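Local coordinates for protein thiamine pyrophosphokinase (Saccharomyces cerevisiae, PDB 1IG0) that transfers pyrophosphate from ATP to thiamine, making thiamine diphosphate and AMP, and is the only yeast enzyme able to make this cofactor, at residues P91-G96 with P141-L146; N132-H137 with T182-L187. One frame throughout, in Å; residues are numbered along the deposited sequence.

Interaction 1 of 2, residues P91-G96 with P141-L146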
loop_
_atom_site.group_PDB
_atom_site.type_symbol
_atom_site.label_atom_id
_atom_site.label_comp_id
_atom_site.label_asym_id
_atom_site.label_seq_id
_atom_site.Cartn_x
_atom_site.Cartn_y
_atom_site.Cartn_z
ATOM N N PRO B 91 17.103 21.229 2.847
ATOM C CA PRO B 91 16.250 20.785 3.952
ATOM C C PRO B 91 16.793 21.343 5.266
ATOM O O PRO B 91 17.979 21.670 5.361
ATOM C CB PRO B 91 16.365 19.268 3.879
ATOM C CG PRO B 91 17.780 19.081 3.438
ATOM C CD PRO B 91 17.932 20.120 2.343
ATOM N N ASN B 92 15.936 21.462 6.275
ATOM C CA ASN B 92 16.382 21.974 7.563
ATOM C C ASN B 92 17.132 20.889 8.323
ATOM O O ASN B 92 18.144 21.162 8.965
ATOM C CB ASN B 92 15.199 22.470 8.399
ATOM C CG ASN B 92 14.481 23.642 7.760
ATOM O OD1 ASN B 92 13.518 23.464 7.016
ATOM N ND2 ASN B 92 14.957 24.851 8.038
ATOM N N TYR B 93 16.632 19.658 8.245
ATOM C CA TYR B 93 17.266 18.530 8.921
ATOM C C TYR B 93 17.365 17.289 8.042
ATOM O O TYR B 93 16.594 17.104 7.100
ATOM C CB TYR B 93 16.482 18.100 10.166
ATOM C CG TYR B 93 16.299 19.124 11.257
ATOM C CD1 TYR B 93 15.154 19.917 11.310
ATOM C CD2 TYR B 93 17.238 19.250 12.281
ATOM C CE1 TYR B 93 14.942 20.806 12.361
ATOM C CE2 TYR B 93 17.038 20.136 13.335
ATOM C CZ TYR B 93 15.887 20.908 13.372
ATOM O OH TYR B 93 15.669 21.765 14.425
ATOM N N ILE B 94 18.329 16.441 8.383
ATOM C CA ILE B 94 18.543 15.153 7.738
ATOM C C ILE B 94 18.805 14.263 8.948
ATOM O O ILE B 94 19.728 14.524 9.723
ATOM C CB ILE B 94 19.783 15.128 6.827
ATOM C CG1 ILE B 94 19.561 16.018 5.605
ATOM C CG2 ILE B 94 20.061 13.697 6.385
ATOM C CD1 ILE B 94 20.732 16.010 4.626
ATOM N N ILE B 95 17.985 13.235 9.130
ATOM C CA ILE B 95 18.157 12.359 10.279
ATOM C C ILE B 95 17.986 10.884 9.924
ATOM O O ILE B 95 17.170 10.526 9.075
ATOM C CB ILE B 95 17.167 12.754 11.402
ATOM C CG1 ILE B 95 17.478 11.974 12.678
ATOM C CG2 ILE B 95 15.738 12.514 10.942
ATOM C CD1 ILE B 95 16.719 12.475 13.895
ATOM N N GLY B 96 18.777 10.042 10.582
ATOM C CA GLY B 96 18.738 8.609 10.344
ATOM C C GLY B 96 20.101 8.027 10.672
ATOM O O GLY B 96 20.951 8.737 11.210
ATOM N N PRO B 141 12.016 24.272 23.315
ATOM C CA PRO B 141 12.966 25.378 23.167
ATOM C C PRO B 141 14.381 24.951 23.565
ATOM O O PRO B 141 15.371 25.469 23.043
ATOM C CB PRO B 141 12.397 26.441 24.103
ATOM C CG PRO B 141 10.928 26.193 24.028
ATOM C CD PRO B 141 10.861 24.686 24.130
ATOM N N GLU B 142 14.471 24.005 24.493
ATOM C CA GLU B 142 15.767 23.515 24.949
ATOM C C GLU B 142 16.466 22.729 23.849
ATOM O O GLU B 142 17.686 22.795 23.712
ATOM C CB GLU B 142 15.600 22.642 26.193
ATOM C CG GLU B 142 16.898 22.044 26.702
ATOM C CD GLU B 142 16.831 21.680 28.167
ATOM O OE1 GLU B 142 17.117 20.512 28.506
ATOM O OE2 GLU B 142 16.495 22.567 28.982
ATOM N N PHE B 143 15.696 21.977 23.072
ATOM C CA PHE B 143 16.275 21.209 21.976
ATOM C C PHE B 143 16.873 22.188 20.970
ATOM O O PHE B 143 17.998 22.015 20.500
ATOM C CB PHE B 143 15.210 20.368 21.276
ATOM C CG PHE B 143 15.718 19.649 20.057
ATOM C CD1 PHE B 143 16.554 18.542 20.179
ATOM C CD2 PHE B 143 15.397 20.106 18.784
ATOM C CE1 PHE B 143 17.067 17.899 19.047
ATOM C CE2 PHE B 143 15.904 19.473 17.648
ATOM C CZ PHE B 143 16.742 18.365 17.782
ATOM N N ARG B 144 16.098 23.216 20.637
ATOM C CA ARG B 144 16.538 24.231 19.691
ATOM C C ARG B 144 17.829 24.877 20.177
ATOM O O ARG B 144 18.730 25.158 19.387
ATOM C CB ARG B 144 15.448 25.293 19.519
ATOM C CG ARG B 144 14.198 24.778 18.825
ATOM C CD ARG B 144 14.494 24.416 17.381
ATOM N NE ARG B 144 14.642 25.605 16.548
ATOM C CZ ARG B 144 13.638 26.413 16.222
ATOM N NH1 ARG B 144 12.411 26.156 16.657
ATOM N NH2 ARG B 144 13.857 27.475 15.460
ATOM N N SER B 145 17.915 25.109 21.482
ATOM C CA SER B 145 19.105 25.711 22.071
ATOM C C SER B 145 20.288 24.755 21.938
ATOM O O SER B 145 21.409 25.168 21.630
ATOM C CB SER B 145 18.864 26.023 23.550
ATOM O OG SER B 145 20.046 26.507 24.162
ATOM N N LEU B 146 20.027 23.473 22.171
ATOM C CA LEU B 146 21.062 22.450 22.083
ATOM C C LEU B 146 21.740 22.450 20.718
ATOM O O LEU B 146 22.966 22.413 20.623
ATOM C CB LEU B 146 20.457 21.069 22.350
ATOM C CG LEU B 146 21.402 19.866 22.281
ATOM C CD1 LEU B 146 22.467 19.986 23.358
ATOM C CD2 LEU B 146 20.609 18.581 22.459
#
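Tyr93 reaches the first turns of helix 141-148 with the end of its phenol alone: OH stands 4.0 Å from CE2 of Phe143, at the edge of that ring and near its plane, and 4.1 Å from CD of Arg144. The two aromatic side chains come from opposite directions and slide past each other. With that edge contact as their one meeting point, the rings do not stack. Arg144 crosses the tyrosine at about a right angle, its guanidinium plane turned 87° from the phenol ring. What meets the oxygen is therefore carbon on both counts, and no hydrogen bond joins the two segments. The polar ends turn instead to the preceding helix, 126-139, where Tyr93 OH bonds to ND1 of His137 and Arg144 NH1 to the carbonyl O of the same histidine. Strand 93-96 lies between 64-68 and 115-118, parallel to both, in the large central sheet of the alpha-beta-alpha part of the enzyme, and Tyr93 is the strand residue that projects far enough to touch helix 141-148. Phe143 arrives with CG anti to its backbone N (chi1 175°), which extends the ring away from its own helix and onto Leu133 and Leu136. Arg144 folds at chi2 and chi3, and this bent course carries its guanidinium group back to the His137 carbonyl. Leu64 and Ile117, from the two neighbouring strands, pack against the tyrosine side chain.

Interaction 2 of 2, residues N132-H137 with T182-L187; sequences NLISLH and TPISLL
Apolar contact between Ile134 and the strand residues Ile184 and Leu186 accounts for most of this interface. Ile134 divides its two branches between them. Its CD1 meets CD1 of Leu186 at 3.9 Å, methyl against methyl, while its CG2 lies 4.2 Å from CG2 of Ile184. The split follows from chi1 (-67°), which sets CG1 beside the backbone N and CG2 anti to it. A looser touch comes from the far end of Ile184, whose CD1 sits 4.4 Å from CA of Ser135 and so rests against the helix backbone. Helix 126-139 here covers one face of the mixed central sheet in the alpha-beta-alpha fold, with the local helix axis 11.0 Å from that of strand 184-187 and running at 147° to it, roughly antiparallel. Ile184 and Leu186, two residues apart, both point to the helix, as alternation along a strand requires; Thr40 and Phe216, from the strands bordering 184-189, add to the layer under Ile134. Polar bonding plays no part across the segments. The hydroxyl of Ser135 is hydrogen-bonded to Tyr215 OH and to ND2 of Asn139, next to this apolar patch.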
loop_
_atom_site.group_PDB
_atom_site.type_symbol
_atom_site.label_atom_id
_atom_site.label_comp_id
_atom_site.label_asym_id
_atom_site.label_seq_id
_atom_site.Cartn_x
_atom_site.Cartn_y
_atom_site.Cartn_z
ATOM N N ASN B 132 9.668 12.517 15.825
ATOM C CA ASN B 132 10.142 12.853 17.165
ATOM C C ASN B 132 10.945 14.144 17.044
ATOM O O ASN B 132 10.802 15.060 17.853
ATOM C CB ASN B 132 11.043 11.749 17.729
ATOM C CG ASN B 132 10.258 10.581 18.299
ATOM O OD1 ASN B 132 10.837 9.632 18.830
ATOM N ND2 ASN B 132 8.935 10.646 18.196
ATOM N N LEU B 133 11.795 14.199 16.022
ATOM C CA LEU B 133 12.628 15.364 15.754
ATOM C C LEU B 133 11.768 16.589 15.470
ATOM O O LEU B 133 12.012 17.670 16.003
ATOM C CB LEU B 133 13.531 15.095 14.549
ATOM C CG LEU B 133 14.244 16.306 13.940
ATOM C CD1 LEU B 133 15.214 16.899 14.951
ATOM C CD2 LEU B 133 14.979 15.880 12.676
ATOM N N ILE B 134 10.763 16.411 14.618
ATOM C CA ILE B 134 9.867 17.500 14.252
ATOM C C ILE B 134 9.171 18.093 15.474
ATOM O O ILE B 134 9.095 19.314 15.619
ATOM C CB ILE B 134 8.810 17.018 13.235
ATOM C CG1 ILE B 134 9.503 16.681 11.910
ATOM C CG2 ILE B 134 7.745 18.089 13.031
ATOM C CD1 ILE B 134 8.619 15.974 10.907
ATOM N N SER B 135 8.670 17.233 16.357
ATOM C CA SER B 135 7.992 17.710 17.556
ATOM C C SER B 135 8.970 18.473 18.449
ATOM O O SER B 135 8.637 19.530 18.988
ATOM C CB SER B 135 7.384 16.543 18.334
ATOM O OG SER B 135 6.565 17.022 19.388
ATOM N N LEU B 136 10.174 17.935 18.612
ATOM C CA LEU B 136 11.189 18.592 19.429
ATOM C C LEU B 136 11.507 19.971 18.854
ATOM O O LEU B 136 11.609 20.956 19.587
ATOM C CB LEU B 136 12.464 17.745 19.474
ATOM C CG LEU B 136 12.452 16.521 20.395
ATOM C CD1 LEU B 136 13.708 15.688 20.163
ATOM C CD2 LEU B 136 12.363 16.981 21.851
ATOM N N HIS B 137 11.659 20.034 17.537
ATOM C CA HIS B 137 11.965 21.291 16.864
ATOM C C HIS B 137 10.959 22.386 17.207
ATOM O O HIS B 137 11.338 23.513 17.530
ATOM C CB HIS B 137 11.972 21.095 15.345
ATOM C CG HIS B 137 12.115 22.372 14.576
ATOM N ND1 HIS B 137 13.336 22.958 14.326
ATOM C CD2 HIS B 137 11.183 23.200 14.046
ATOM C CE1 HIS B 137 13.150 24.095 13.677
ATOM N NE2 HIS B 137 11.854 24.263 13.496
ATOM N N THR B 182 0.683 23.763 19.737
ATOM C CA THR B 182 0.308 24.304 18.437
ATOM C C THR B 182 0.290 23.156 17.436
ATOM O O THR B 182 1.231 22.367 17.371
ATOM C CB THR B 182 1.313 25.372 17.956
ATOM O OG1 THR B 182 1.318 26.467 18.878
ATOM C CG2 THR B 182 0.930 25.886 16.574
ATOM N N PRO B 183 -0.789 23.040 16.648
ATOM C CA PRO B 183 -0.894 21.965 15.658
ATOM C C PRO B 183 0.245 21.988 14.646
ATOM O O PRO B 183 0.795 23.045 14.344
ATOM C CB PRO B 183 -2.244 22.234 15.000
ATOM C CG PRO B 183 -3.034 22.868 16.106
ATOM C CD PRO B 183 -2.030 23.832 16.690
ATOM N N ILE B 184 0.591 20.816 14.127
ATOM C CA ILE B 184 1.651 20.701 13.135
ATOM C C ILE B 184 1.100 20.039 11.881
ATOM O O ILE B 184 0.828 18.837 11.873
ATOM C CB ILE B 184 2.831 19.849 13.655
ATOM C CG1 ILE B 184 3.434 20.493 14.903
ATOM C CG2 ILE B 184 3.895 19.714 12.569
ATOM C CD1 ILE B 184 4.557 19.677 15.532
ATOM N N SER B 185 0.920 20.828 10.828
ATOM C CA SER B 185 0.421 20.300 9.565
ATOM C C SER B 185 1.596 19.601 8.892
ATOM O O SER B 185 2.559 20.246 8.474
ATOM C CB SER B 185 -0.102 21.431 8.677
ATOM O OG SER B 185 -0.662 20.911 7.484
ATOM N N LEU B 186 1.509 18.278 8.792
ATOM C CA LEU B 186 2.578 17.475 8.211
ATOM C C LEU B 186 2.205 16.816 6.884
ATOM O O LEU B 186 1.284 16.002 6.819
ATOM C CB LEU B 186 2.998 16.405 9.222
ATOM C CG LEU B 186 4.092 15.400 8.864
ATOM C CD1 LEU B 186 5.413 16.121 8.640
ATOM C CD2 LEU B 186 4.216 14.381 9.991
ATOM N N LEU B 187 2.929 17.175 5.828
ATOM C CA LEU B 187 2.698 16.609 4.503
ATOM C C LEU B 187 3.907 15.739 4.178
ATOM O O LEU B 187 5.041 16.216 4.198
ATOM C CB LEU B 187 2.553 17.725 3.464
ATOM C CG LEU B 187 2.112 17.302 2.060
ATOM C CD1 LEU B 187 0.722 16.678 2.121
ATOM C CD2 LEU B 187 2.109 18.513 1.139
#

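How the interactions relate
Both contacts set a helix against a strand of the same large sheet, but interaction 2 lies deeper, its centre about 11 Å from the centre of the chain, against about 20 Å for interaction 1. It is wholly buried, whereas interaction 1 includes the exposed Arg144. Helix 126-139 serves both: it packs on strand 184-189 in interaction 2, and its Leu133 also reaches strand 93-96, CD2 lying 3.7 Å from CB of Tyr93. Interaction 2 is aliphatic side chains over a middle strand; interaction 1, on the strand next to the sheet's outermost one, is a phenol oxygen against carbon, its hydrogen bonds going to helix 126-139.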